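Local atomic coordinates of putative sortase (Streptococcus pneumoniae, PDB entry 2W1K), a protein that probably acts as a pilus-associated (class C) sortase, a cysteine transpeptidase that joins pilin subunits covalently during assembly of the pneumococcal pilus fibre. Residues A[143-148]-A[168-173]; A[132-137]-A[187-192]; A[98-101]-A[107-110]; A[19-24]-A[138-143]; A[70-75]-A[126-131]. All blocks are in the same frame, centred on the assembly; numbering follows the deposited sequence. Where two conformers were deposited one is given.

Contact 1 (A[143-148]-A[168-173]); sequences VEYQMM and NIMTLI
The hydroxyl of Y145 is gripped twice near N168: it donates to a water 2.6 Å from Y145 OH, and it takes a hydrogen bond from NH2 of R191. The same water, lying at the ring edge in the ring plane, donates to N168 OD1 at 2.9 Å and to I169 O, so it ties strand 143-148 to strand 168-173 where the polar groups stand too far apart to bond directly. N168 is itself held by its amide nitrogen, which donates to the carbonyls of L101 and G103; OD1 also has a weak bond from R191. Over one face of the ring comes M170. Its CB is 3.6 Å from Y145 CE2, off-centre toward the rim, and with CG anti to the backbone N (chi1 -179°) the side chain runs crosswise to the tyrosine and carries SD to 4.7 Å from the ring centroid of Y145, only 16° from the normal. Unbranched and polarisable, methionine suits a flat aromatic face, and tyrosine adds a polar tip that can use the water. The strands cross at 68° rather than pairing, since 183-196 lies between them in the sheet: a Met-aromatic contact inside the sortase barrel.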
# COMPACT_ATOMS: atom_id res chain seq x y z
N VAL A 143 -8.75 -1.79 -7.16
CA VAL A 143 -9.27 -2.76 -6.16
C VAL A 143 -9.87 -1.85 -5.13
O VAL A 143 -9.26 -0.83 -4.79
CB VAL A 143 -8.13 -3.56 -5.53
CG1 VAL A 143 -8.64 -4.48 -4.46
CG2 VAL A 143 -7.34 -4.31 -6.67
N GLU A 144 -11.03 -2.22 -4.62
CA GLU A 144 -11.71 -1.41 -3.62
C GLU A 144 -11.61 -2.13 -2.27
O GLU A 144 -11.78 -3.34 -2.23
CB GLU A 144 -13.21 -1.14 -4.02
CG GLU A 144 -13.83 -0.32 -2.87
CD GLU A 144 -15.31 -0.11 -3.06
OE1 GLU A 144 -15.78 -0.18 -4.22
OE2 GLU A 144 -16.00 0.14 -2.04
N TYR A 145 -11.28 -1.39 -1.21
CA TYR A 145 -11.29 -1.90 0.20
C TYR A 145 -12.14 -1.00 1.11
O TYR A 145 -12.46 0.10 0.80
CB TYR A 145 -9.84 -1.81 0.77
CG TYR A 145 -8.79 -2.73 0.13
CD1 TYR A 145 -8.21 -2.43 -1.12
CD2 TYR A 145 -8.37 -3.86 0.78
CE1 TYR A 145 -7.24 -3.28 -1.65
CE2 TYR A 145 -7.40 -4.69 0.26
CZ TYR A 145 -6.81 -4.41 -0.95
OH TYR A 145 -5.78 -5.30 -1.41
N GLN A 146 -12.47 -1.47 2.29
CA GLN A 146 -13.16 -0.67 3.16
C GLN A 146 -12.57 -0.80 4.59
O GLN A 146 -12.19 -1.90 5.05
CB GLN A 146 -14.66 -0.97 3.09
CG GLN A 146 -14.98 -2.28 3.65
CD GLN A 146 -16.49 -2.45 3.82
OE1 GLN A 146 -17.32 -1.57 3.41
NE2 GLN A 146 -16.86 -3.57 4.41
N MET A 147 -12.49 0.34 5.26
CA MET A 147 -11.96 0.38 6.64
C MET A 147 -12.74 -0.48 7.61
O MET A 147 -14.01 -0.35 7.73
CB MET A 147 -11.82 1.80 7.09
CG MET A 147 -10.81 1.98 8.28
SD MET A 147 -11.69 1.68 9.79
CE MET A 147 -10.80 2.70 10.98
N MET A 148 -12.00 -1.39 8.24
CA MET A 148 -12.54 -2.33 9.18
C MET A 148 -12.26 -1.96 10.65
O MET A 148 -13.20 -1.93 11.47
CB MET A 148 -11.99 -3.74 8.96
CG MET A 148 -12.33 -4.37 7.64
SD MET A 148 -14.07 -4.85 7.49
CE MET A 148 -14.83 -3.36 6.78
N ASN A 168 -8.71 -10.97 3.24
CA ASN A 168 -7.79 -10.29 2.36
C ASN A 168 -7.75 -8.83 2.84
O ASN A 168 -8.76 -8.12 2.75
CB ASN A 168 -8.24 -10.42 0.90
CG ASN A 168 -7.22 -9.87 -0.08
OD1 ASN A 168 -7.11 -8.65 -0.28
ND2 ASN A 168 -6.47 -10.76 -0.73
N ILE A 169 -6.57 -8.38 3.29
CA ILE A 169 -6.45 -7.15 4.04
C ILE A 169 -5.37 -6.28 3.49
O ILE A 169 -4.37 -6.78 2.98
CB ILE A 169 -6.08 -7.49 5.50
CG1 ILE A 169 -7.11 -8.48 6.10
CG2 ILE A 169 -5.96 -6.21 6.35
CD1 ILE A 169 -8.58 -7.92 6.41
N MET A 170 -5.58 -4.97 3.54
CA MET A 170 -4.51 -4.03 3.34
C MET A 170 -4.37 -3.25 4.64
O MET A 170 -5.42 -2.73 5.14
CB MET A 170 -4.83 -3.02 2.23
CG MET A 170 -3.66 -2.02 1.98
SD MET A 170 -3.96 -1.05 0.51
CE MET A 170 -3.23 -2.18 -0.70
N THR A 171 -3.16 -3.26 5.23
CA THR A 171 -2.98 -2.56 6.53
C THR A 171 -2.10 -1.35 6.29
O THR A 171 -1.04 -1.45 5.62
CB THR A 171 -2.35 -3.46 7.62
OG1 THR A 171 -3.24 -4.57 7.89
CG2 THR A 171 -2.01 -2.66 8.96
N LEU A 172 -2.60 -0.16 6.70
CA LEU A 172 -1.83 1.11 6.63
C LEU A 172 -1.06 1.30 7.96
O LEU A 172 -1.64 1.17 9.05
CB LEU A 172 -2.77 2.27 6.39
CG LEU A 172 -3.18 2.53 4.94
CD1 LEU A 172 -3.04 1.47 3.84
CD2 LEU A 172 -4.29 3.49 4.65
N ILE A 173 0.23 1.64 7.88
CA ILE A 173 0.98 1.85 9.12
C ILE A 173 1.67 3.22 9.09
O ILE A 173 2.24 3.60 8.08
CB ILE A 173 2.09 0.75 9.34
CG1 ILE A 173 2.76 0.99 10.73
CG2 ILE A 173 3.10 0.74 8.13
CD1 ILE A 173 3.64 -0.21 11.22
O HOH W 1 -4.72 -7.13 0.10

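Contact 2 (A[132-137]-A[187-192]); sequences DALYYD and VNFERV
Across from L134, the strand 187-192 offers one inward side chain that makes the contact, and following the strand shows why. V187 starts it, packed beside L128, while buried N188, turned to the opposite face, has its amide satisfied by T171 and R107 on the oxygen and by D149 and E151 on the nitrogen. Next comes F189, the centre of the contact. Its CG sits beside the backbone N (chi1 -75°), which carries the ring across toward strand 133-137 and presents a face to L134. There the methyl L134 CD1 hangs almost exactly over the ring centre, 3.9 Å from the F189 centroid and 4° off the normal, a textbook CH-pi approach. L134 CB adds a second touch at 3.7 Å from F189 CE2, and the two side chains cross at about a right angle. The fork of leucine is a good match for a ring face: one methyl covers it while the rest of the side chain can turn to M170 and L172. Beside this pair the backbone carbonyl of D132 approaches obliquely, D132 O standing 4.0 Å from F189 CE2. Beyond F189, E190 forms a salt bridge with K167, R191 bonds Y145 OH and, weakly, N168 OD1, and V192 closes the segment at an exposed position. L134 and F189 thus fill the interior between two strands separated in the sheet by 141-153, in the apolar core characteristic of the sortase beta-barrel.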
# COMPACT_ATOMS: atom_id res chain seq x y z
N ASP A 132 -14.99 3.55 5.45
CA ASP A 132 -14.43 4.46 4.53
C ASP A 132 -13.69 3.67 3.47
O ASP A 132 -13.10 2.59 3.74
CB ASP A 132 -13.48 5.43 5.25
CG ASP A 132 -14.23 6.53 6.02
OD1 ASP A 132 -15.49 6.62 5.87
OD2 ASP A 132 -13.55 7.33 6.69
N ALA A 133 -13.67 4.23 2.26
CA ALA A 133 -13.17 3.49 1.08
C ALA A 133 -11.68 3.81 0.85
O ALA A 133 -11.21 4.90 1.22
CB ALA A 133 -14.03 3.89 -0.13
N LEU A 134 -10.95 2.86 0.26
CA LEU A 134 -9.58 3.03 -0.20
C LEU A 134 -9.65 2.36 -1.57
O LEU A 134 -10.24 1.25 -1.71
CB LEU A 134 -8.66 2.26 0.75
CG LEU A 134 -7.16 2.18 0.42
CD1 LEU A 134 -6.21 2.02 1.64
CD2 LEU A 134 -6.84 1.07 -0.59
N TYR A 135 -9.09 3.02 -2.57
CA TYR A 135 -9.00 2.45 -3.89
C TYR A 135 -7.51 2.26 -4.27
O TYR A 135 -6.67 3.18 -4.03
CB TYR A 135 -9.64 3.37 -4.89
CG TYR A 135 -11.13 3.56 -4.62
CD1 TYR A 135 -12.03 2.60 -4.98
CD2 TYR A 135 -11.63 4.74 -3.98
CE1 TYR A 135 -13.35 2.76 -4.77
CE2 TYR A 135 -12.99 4.91 -3.70
CZ TYR A 135 -13.85 3.92 -4.15
OH TYR A 135 -15.21 3.99 -3.98
N TYR A 136 -7.20 1.09 -4.88
CA TYR A 136 -5.84 0.79 -5.16
C TYR A 136 -5.74 0.52 -6.66
O TYR A 136 -6.38 -0.38 -7.17
CB TYR A 136 -5.37 -0.45 -4.29
CG TYR A 136 -3.96 -0.80 -4.61
CD1 TYR A 136 -2.90 -0.12 -4.01
CD2 TYR A 136 -3.65 -1.78 -5.58
CE1 TYR A 136 -1.56 -0.38 -4.35
CE2 TYR A 136 -2.31 -2.02 -5.96
CZ TYR A 136 -1.28 -1.35 -5.32
OH TYR A 136 0.01 -1.51 -5.73
N ASP A 137 -4.86 1.19 -7.38
CA ASP A 137 -4.81 0.98 -8.81
C ASP A 137 -3.53 0.26 -9.25
O ASP A 137 -2.42 0.79 -8.99
CB ASP A 137 -4.98 2.36 -9.46
CG ASP A 137 -5.09 2.29 -10.96
OD1 ASP A 137 -4.89 1.21 -11.58
OD2 ASP A 137 -5.40 3.39 -11.53
N VAL A 187 -4.18 0.83 10.55
CA VAL A 187 -5.53 0.89 10.10
C VAL A 187 -5.75 -0.25 9.06
O VAL A 187 -5.09 -0.29 8.02
CB VAL A 187 -5.80 2.32 9.45
CG1 VAL A 187 -7.26 2.44 9.12
CG2 VAL A 187 -5.36 3.52 10.40
N ASN A 188 -6.63 -1.21 9.37
CA ASN A 188 -6.92 -2.38 8.54
C ASN A 188 -8.09 -2.14 7.63
O ASN A 188 -9.13 -1.56 8.05
CB ASN A 188 -7.11 -3.63 9.40
CG ASN A 188 -5.93 -3.78 10.37
OD1 ASN A 188 -4.79 -3.77 9.94
ND2 ASN A 188 -6.20 -3.75 11.68
N PHE A 189 -7.93 -2.59 6.39
CA PHE A 189 -8.98 -2.44 5.41
C PHE A 189 -9.27 -3.82 4.80
O PHE A 189 -8.32 -4.55 4.53
CB PHE A 189 -8.44 -1.59 4.26
CG PHE A 189 -8.34 -0.11 4.57
CD1 PHE A 189 -7.26 0.40 5.32
CD2 PHE A 189 -9.32 0.78 4.10
CE1 PHE A 189 -7.17 1.80 5.61
CE2 PHE A 189 -9.22 2.17 4.36
CZ PHE A 189 -8.13 2.66 5.11
N GLU A 190 -10.55 -4.17 4.53
CA GLU A 190 -10.85 -5.46 3.92
C GLU A 190 -11.21 -5.20 2.43
O GLU A 190 -11.86 -4.20 2.08
CB GLU A 190 -12.02 -6.22 4.63
CG GLU A 190 -12.08 -7.68 4.13
CD GLU A 190 -13.11 -8.60 4.90
OE1 GLU A 190 -13.85 -8.04 5.69
OE2 GLU A 190 -13.14 -9.85 4.68
N ARG A 191 -10.79 -6.11 1.58
CA ARG A 191 -11.02 -6.00 0.19
C ARG A 191 -12.45 -6.23 -0.10
O ARG A 191 -13.04 -7.22 0.39
CB ARG A 191 -10.23 -7.04 -0.56
CG ARG A 191 -10.54 -6.95 -2.09
CD ARG A 191 -9.58 -8.03 -2.85
NE ARG A 191 -8.15 -7.66 -2.77
CZ ARG A 191 -7.30 -7.76 -3.81
NH1 ARG A 191 -7.67 -8.35 -4.99
NH2 ARG A 191 -6.08 -7.30 -3.69
N VAL A 192 -12.98 -5.35 -0.95
CA VAL A 192 -14.38 -5.48 -1.37
C VAL A 192 -14.65 -5.97 -2.84
O VAL A 192 -15.55 -6.79 -3.09
CB VAL A 192 -15.11 -4.07 -1.04
CG1 VAL A 192 -16.24 -3.82 -1.86
CG2 VAL A 192 -15.41 -4.00 0.41

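Contact 3 (A[98-101]-A[107-110]); sequences PLPL and RSVI
The flat carbonyl group of P98 receives S108 OG within its own plane: S108 OG donates to P98 O at 2.7 Å, with a C=O...donor angle of 153°. The P98 ring meets the backbone of R107, its CD 3.3 Å from R107 O and its CG close to R107 N. Two residues on, P100 is the centre of an inverse gamma turn, closed by L101 N donating to L99 O at 2.8 Å; this kink lies in the loop that leads from strand 91-93 into strand 106-111 of the sortase barrel. Proline suits the spot because its ring already restricts phi to the negative value the turn needs. Serine suits position 108 because its hydroxyl is on a side chain short enough to reach P98 O while lying against the P100 ring. With S108 OG opposite the backbone N (chi1 173°), the oxygen lies toward the loop. P100 N has no hydrogen to share and S108 gives its own to P98 O, so their approach is only a contact. R107, by contrast, sends its guanidinium away from the loop, NE to T171 and NH2 to E151 and N188, while its backbone O and N meet the P98 ring. The P98 carbonyl also has a weak bond from H93, and alongside the serine bond is a further, weak approach, S108 CA standing 3.2 Å from P98 O with an angle of 122° at the hydrogen.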
# COMPACT_ATOMS: atom_id res chain seq x y z
N PRO A 98 2.92 -9.66 2.07
CA PRO A 98 2.55 -9.86 0.69
C PRO A 98 2.25 -8.57 -0.05
O PRO A 98 1.76 -7.55 0.50
CB PRO A 98 1.33 -10.85 0.79
CG PRO A 98 0.69 -10.47 2.20
CD PRO A 98 2.01 -10.34 3.03
N LEU A 99 2.49 -8.60 -1.33
CA LEU A 99 1.92 -7.56 -2.22
C LEU A 99 0.37 -7.74 -2.30
O LEU A 99 -0.17 -8.86 -2.07
CB LEU A 99 2.57 -7.67 -3.64
CG LEU A 99 4.10 -7.46 -3.52
CD1 LEU A 99 4.85 -7.94 -4.85
CD2 LEU A 99 4.47 -5.93 -3.35
N PRO A 100 -0.33 -6.66 -2.64
CA PRO A 100 -1.79 -6.65 -2.47
C PRO A 100 -2.55 -7.42 -3.59
O PRO A 100 -3.16 -6.83 -4.46
CB PRO A 100 -2.12 -5.10 -2.45
CG PRO A 100 -1.02 -4.58 -3.43
CD PRO A 100 0.21 -5.27 -2.90
N LEU A 101 -2.45 -8.76 -3.61
CA LEU A 101 -3.11 -9.52 -4.66
C LEU A 101 -4.30 -10.25 -4.05
O LEU A 101 -4.42 -10.28 -2.86
CB LEU A 101 -2.17 -10.59 -5.24
CG LEU A 101 -0.85 -10.13 -5.79
CD1 LEU A 101 -0.06 -11.41 -6.25
CD2 LEU A 101 -1.07 -9.21 -6.97
N ARG A 107 -2.29 -10.24 4.03
CA ARG A 107 -2.36 -8.95 4.74
C ARG A 107 -1.19 -8.09 4.25
O ARG A 107 -0.05 -8.28 4.67
CB ARG A 107 -2.39 -9.10 6.26
CG ARG A 107 -2.21 -7.73 7.11
CD ARG A 107 -2.32 -8.06 8.63
NE ARG A 107 -2.71 -6.88 9.42
CZ ARG A 107 -2.72 -6.85 10.76
NH1 ARG A 107 -2.37 -7.95 11.44
NH2 ARG A 107 -3.09 -5.71 11.39
N SER A 108 -1.46 -7.20 3.30
CA SER A 108 -0.38 -6.49 2.60
C SER A 108 -0.23 -5.17 3.39
O SER A 108 -1.26 -4.54 3.74
CB SER A 108 -0.79 -6.15 1.15
OG SER A 108 0.21 -5.31 0.54
N VAL A 109 1.02 -4.76 3.72
CA VAL A 109 1.22 -3.58 4.68
C VAL A 109 1.92 -2.49 3.89
O VAL A 109 2.95 -2.76 3.27
CB VAL A 109 2.03 -3.93 5.97
CG1 VAL A 109 2.04 -2.72 6.89
CG2 VAL A 109 1.27 -5.06 6.80
N ILE A 110 1.34 -1.30 3.87
CA ILE A 110 1.88 -0.13 3.13
C ILE A 110 2.19 0.92 4.26
O ILE A 110 1.32 1.25 5.10
CB ILE A 110 0.84 0.51 2.18
CG1 ILE A 110 0.25 -0.43 1.03
CG2 ILE A 110 1.34 1.83 1.51
CD1 ILE A 110 1.18 -1.20 0.34

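Contact 4 (A[19-24]-A[138-143]); sequences EMYQEQ and NGQEIV
Y21 supplies the helix's whole share of the tight side of this contact, reaching across to the turn 138-140 and to E141. Y21 OH donates to E141 OE1 at 2.7 Å, arriving from above the carboxylate plane, with ring and carboxylate planes nearly perpendicular. The same oxygen, E141 OE1, takes a second bond from N138 ND2 at 2.8 Å, on its anti side, so OE1 is fixed by two donors. N138 in turn is held by its OD1, which accepts from E141 N at 3.0 Å and weakly from Q140 N: an Asx motif, for which asparagine is well suited, with acceptor and donor on one short amide. Over a face of the ring lies Q140, its CB making a CH-pi approach 4.0 Å from the Y21 centroid and its CG 3.3 Å from Y21 CD1. G139, with phi 117°, takes a backbone shape that a side chain would obstruct. The looser side of this surface contact is that of E141 OE2, which leaves the tyrosine to meet Q196 and a bound MES molecule. Helix 18-34 thus rests its tyrosine on the hairpin turn joining strands 133-137 and 141-153, while I142, just beyond, packs against helix 202-209.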
# COMPACT_ATOMS: atom_id res chain seq x y z
N GLU A 19 1.09 -6.47 -21.43
CA GLU A 19 2.28 -7.29 -21.23
C GLU A 19 3.02 -6.89 -19.97
O GLU A 19 3.33 -7.77 -19.17
CB GLU A 19 3.17 -7.17 -22.46
CG GLU A 19 4.37 -8.09 -22.52
CD GLU A 19 5.23 -7.79 -23.74
OE1 GLU A 19 6.00 -6.79 -23.72
OE2 GLU A 19 5.13 -8.53 -24.75
N MET A 20 3.26 -5.60 -19.74
CA MET A 20 3.79 -5.16 -18.47
C MET A 20 2.92 -5.57 -17.22
O MET A 20 3.43 -5.99 -16.20
CB MET A 20 4.06 -3.67 -18.49
CG MET A 20 5.26 -3.34 -19.33
SD MET A 20 5.17 -1.55 -19.78
CE MET A 20 6.30 -1.37 -21.22
N TYR A 21 1.62 -5.50 -17.35
CA TYR A 21 0.76 -5.72 -16.27
C TYR A 21 0.85 -7.23 -15.93
O TYR A 21 0.89 -7.63 -14.73
CB TYR A 21 -0.69 -5.36 -16.71
CG TYR A 21 -1.80 -6.02 -15.86
CD1 TYR A 21 -2.18 -5.50 -14.61
CD2 TYR A 21 -2.43 -7.21 -16.28
CE1 TYR A 21 -3.17 -6.15 -13.83
CE2 TYR A 21 -3.37 -7.86 -15.50
CZ TYR A 21 -3.78 -7.31 -14.31
OH TYR A 21 -4.80 -7.95 -13.58
N GLN A 22 0.84 -8.06 -16.95
CA GLN A 22 0.86 -9.52 -16.68
C GLN A 22 2.24 -9.97 -16.09
O GLN A 22 2.34 -10.90 -15.24
CB GLN A 22 0.57 -10.33 -17.97
CG GLN A 22 0.24 -11.82 -17.72
CD GLN A 22 -0.94 -12.04 -16.76
OE1 GLN A 22 -0.76 -12.67 -15.71
NE2 GLN A 22 -2.13 -11.50 -17.08
N GLU A 23 3.30 -9.30 -16.53
CA GLU A 23 4.57 -9.53 -15.94
C GLU A 23 4.61 -9.05 -14.44
O GLU A 23 5.12 -9.76 -13.57
CB GLU A 23 5.63 -8.85 -16.78
CG GLU A 23 6.98 -9.02 -16.24
CD GLU A 23 8.04 -8.34 -17.11
OE1 GLU A 23 7.73 -7.29 -17.79
OE2 GLU A 23 9.20 -8.83 -17.11
N GLN A 24 4.02 -7.90 -14.12
CA GLN A 24 3.94 -7.50 -12.69
C GLN A 24 3.07 -8.45 -11.88
O GLN A 24 3.33 -8.65 -10.70
CB GLN A 24 3.35 -6.09 -12.48
CG GLN A 24 4.16 -4.97 -13.08
CD GLN A 24 5.38 -4.67 -12.26
OE1 GLN A 24 5.25 -3.98 -11.23
NE2 GLN A 24 6.59 -5.15 -12.71
N ASN A 138 -3.64 -0.94 -9.85
CA ASN A 138 -2.44 -1.73 -10.22
C ASN A 138 -2.13 -1.51 -11.66
O ASN A 138 -1.28 -2.21 -12.27
CB ASN A 138 -2.56 -3.26 -9.99
CG ASN A 138 -3.77 -3.92 -10.70
OD1 ASN A 138 -4.24 -3.51 -11.73
ND2 ASN A 138 -4.23 -4.95 -10.11
N GLY A 139 -2.84 -0.55 -12.25
CA GLY A 139 -2.65 -0.29 -13.68
C GLY A 139 -3.85 -0.53 -14.54
O GLY A 139 -4.35 0.39 -15.21
N GLN A 140 -4.31 -1.78 -14.54
CA GLN A 140 -5.50 -2.25 -15.31
C GLN A 140 -6.73 -2.50 -14.51
O GLN A 140 -7.75 -2.79 -15.10
CB GLN A 140 -5.19 -3.61 -15.97
CG GLN A 140 -3.87 -3.61 -16.66
CD GLN A 140 -3.90 -3.14 -18.09
OE1 GLN A 140 -3.02 -2.39 -18.56
NE2 GLN A 140 -4.87 -3.61 -18.81
N GLU A 141 -6.61 -2.49 -13.19
CA GLU A 141 -7.71 -2.75 -12.28
C GLU A 141 -7.66 -1.75 -11.09
O GLU A 141 -6.57 -1.37 -10.61
CB GLU A 141 -7.54 -4.12 -11.65
CG GLU A 141 -7.38 -5.21 -12.71
CD GLU A 141 -7.08 -6.56 -12.11
OE1 GLU A 141 -5.98 -6.67 -11.50
OE2 GLU A 141 -7.92 -7.54 -12.18
N ILE A 142 -8.84 -1.45 -10.52
CA ILE A 142 -8.89 -0.71 -9.32
C ILE A 142 -9.44 -1.63 -8.28
O ILE A 142 -10.52 -2.24 -8.47
CB ILE A 142 -9.74 0.58 -9.44
CG1 ILE A 142 -9.03 1.68 -10.25
CG2 ILE A 142 -9.82 1.18 -8.02
CD1 ILE A 142 -10.00 2.84 -10.91
N VAL A 143 -8.75 -1.79 -7.16
CA VAL A 143 -9.27 -2.76 -6.16
C VAL A 143 -9.87 -1.85 -5.13
O VAL A 143 -9.26 -0.83 -4.79
CB VAL A 143 -8.13 -3.56 -5.53
CG1 VAL A 143 -8.64 -4.48 -4.46
CG2 VAL A 143 -7.34 -4.31 -6.67

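Contact 5 (A[70-75]-A[126-131]); sequences PSLEIM and DQLKVG
L72 and L128 meet where a short 3-10 turn, 70-72, runs into a G1 beta bulge in which E73 and I74 both face I69, the connection from strand 65-69 to strand 74-80 in the sortase barrel. The turn is closed by E73 N donating to P70 O at 2.9 Å, and E73 has the positive phi of 44° that this bulge position needs. Apolar contact does most of the work. L72 CD1 sits against the fork of L128, 3.7 Å from L128 CG, while CD2 turns to Q127. Both leucines have CG beside the backbone N, which brings their ends together. L128 is buried, also touching I69 and F189, whereas L72 is nearer the surface and adds L125 to its neighbours. Leucine fits both places, since it is compact enough to pack against several neighbours at once. Two polar side chains touch the leucines at the rim by van der Waals contact. Q127, extended beyond CG, lays its amide along L72, with Q127 NE2 3.7 Å and Q127 CB 4.0 Å from L72 CD2. D132 OD2, which takes a bond from K129 N, has only a weak one from S71 OG, and the serine hydroxyl also borders L128: S71 OG is 4.0 Å from L128 CD2.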
# COMPACT_ATOMS: atom_id res chain seq x y z
N PRO A 70 -10.13 8.85 -0.75
CA PRO A 70 -10.83 10.09 -1.04
C PRO A 70 -11.29 10.83 0.20
O PRO A 70 -11.20 12.07 0.25
CB PRO A 70 -12.06 9.65 -1.93
CG PRO A 70 -11.55 8.28 -2.59
CD PRO A 70 -10.67 7.67 -1.48
N SER A 71 -11.73 10.10 1.22
CA SER A 71 -12.27 10.82 2.32
C SER A 71 -11.18 11.61 3.05
O SER A 71 -11.49 12.42 3.82
CB SER A 71 -13.11 9.92 3.22
OG SER A 71 -12.30 8.97 3.92
N LEU A 72 -9.91 11.37 2.75
CA LEU A 72 -8.79 12.09 3.40
C LEU A 72 -8.03 12.91 2.37
O LEU A 72 -6.97 13.46 2.65
CB LEU A 72 -7.80 11.08 4.01
CG LEU A 72 -8.19 10.28 5.25
CD1 LEU A 72 -7.14 9.35 5.93
CD2 LEU A 72 -8.90 11.25 6.29
N GLU A 73 -8.55 12.95 1.14
CA GLU A 73 -7.88 13.47 -0.03
C GLU A 73 -6.44 13.01 -0.10
O GLU A 73 -5.55 13.78 -0.35
CB GLU A 73 -8.01 14.96 -0.07
CG GLU A 73 -9.49 15.33 -0.17
CD GLU A 73 -9.74 16.81 -0.18
OE1 GLU A 73 -8.95 17.50 0.46
OE2 GLU A 73 -10.72 17.27 -0.85
N ILE A 74 -6.26 11.72 0.01
CA ILE A 74 -4.96 11.11 -0.20
C ILE A 74 -4.92 10.42 -1.55
O ILE A 74 -5.80 9.56 -1.82
CB ILE A 74 -4.73 10.07 0.88
CG1 ILE A 74 -4.65 10.77 2.25
CG2 ILE A 74 -3.40 9.21 0.60
CD1 ILE A 74 -4.56 9.77 3.47
N MET A 75 -3.95 10.78 -2.39
CA MET A 75 -3.77 10.10 -3.66
C MET A 75 -2.25 10.00 -3.92
O MET A 75 -1.66 10.99 -4.27
CB MET A 75 -4.49 10.91 -4.76
CG MET A 75 -4.42 10.33 -6.18
SD MET A 75 -5.19 11.26 -7.56
CE MET A 75 -6.73 11.96 -6.91
N ASP A 126 -5.87 8.78 11.45
CA ASP A 126 -6.63 8.57 12.73
C ASP A 126 -8.10 9.03 12.56
O ASP A 126 -8.96 8.69 13.36
CB ASP A 126 -5.99 9.32 13.89
CG ASP A 126 -5.86 10.80 13.61
OD1 ASP A 126 -5.10 11.22 12.73
OD2 ASP A 126 -6.54 11.59 14.24
N GLN A 127 -8.38 9.80 11.51
CA GLN A 127 -9.74 10.21 11.17
C GLN A 127 -10.69 9.19 10.48
O GLN A 127 -11.89 9.45 10.40
CB GLN A 127 -9.60 11.38 10.26
CG GLN A 127 -9.17 12.59 11.01
CD GLN A 127 -8.90 13.77 10.11
OE1 GLN A 127 -8.16 14.67 10.48
NE2 GLN A 127 -9.51 13.78 8.90
N LEU A 128 -10.13 8.09 9.94
CA LEU A 128 -10.84 7.11 9.19
C LEU A 128 -11.87 6.45 10.08
O LEU A 128 -11.54 6.14 11.25
CB LEU A 128 -9.86 6.06 8.65
CG LEU A 128 -9.03 6.54 7.46
CD1 LEU A 128 -7.81 5.59 7.24
CD2 LEU A 128 -9.98 6.66 6.26
N LYS A 129 -13.07 6.23 9.52
CA LYS A 129 -14.21 5.62 10.25
C LYS A 129 -14.47 4.34 9.50
O LYS A 129 -14.14 4.27 8.32
CB LYS A 129 -15.46 6.47 10.10
CG LYS A 129 -15.38 7.92 10.64
CD LYS A 129 -15.63 8.03 12.20
CE LYS A 129 -15.14 9.44 12.78
NZ LYS A 129 -15.85 9.98 14.02
N VAL A 130 -15.09 3.35 10.18
CA VAL A 130 -15.32 2.03 9.64
C VAL A 130 -16.17 2.23 8.35
O VAL A 130 -17.10 3.01 8.35
CB VAL A 130 -16.13 1.23 10.63
CG1 VAL A 130 -16.67 -0.08 10.03
CG2 VAL A 130 -15.35 1.00 11.97
N GLY A 131 -15.83 1.57 7.24
CA GLY A 131 -16.60 1.75 5.98
C GLY A 131 -15.89 2.69 4.99
O GLY A 131 -16.12 2.63 3.79

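In the fold
Contacts 1 and 2 are almost one cluster, their centres about 4 Å apart; contact 2 is buried and contact 1 partly so. L134 of contact 2 packs on M170 and L172 of contact 1, and F189 on L172. Contact 3, its centre about 9 Å from that of contact 1, joins it where M170 CE meets P100 CB at 3.6 Å. Contact 5, its centre about 10 Å from that of contact 2, continues the packing through L128 CD1, 3.6 Å from F189 CZ. Contact 4 is the outlier, about 25 Å from contact 5 between centres, sharing V143 with contact 1. Bound MES, probably from the crystallisation liquor, pairs with R191, approaches the E141 side chain to about 3 Å and that of Y145 to about 6 Å, and may mark a pocket beside contacts 1 and 4.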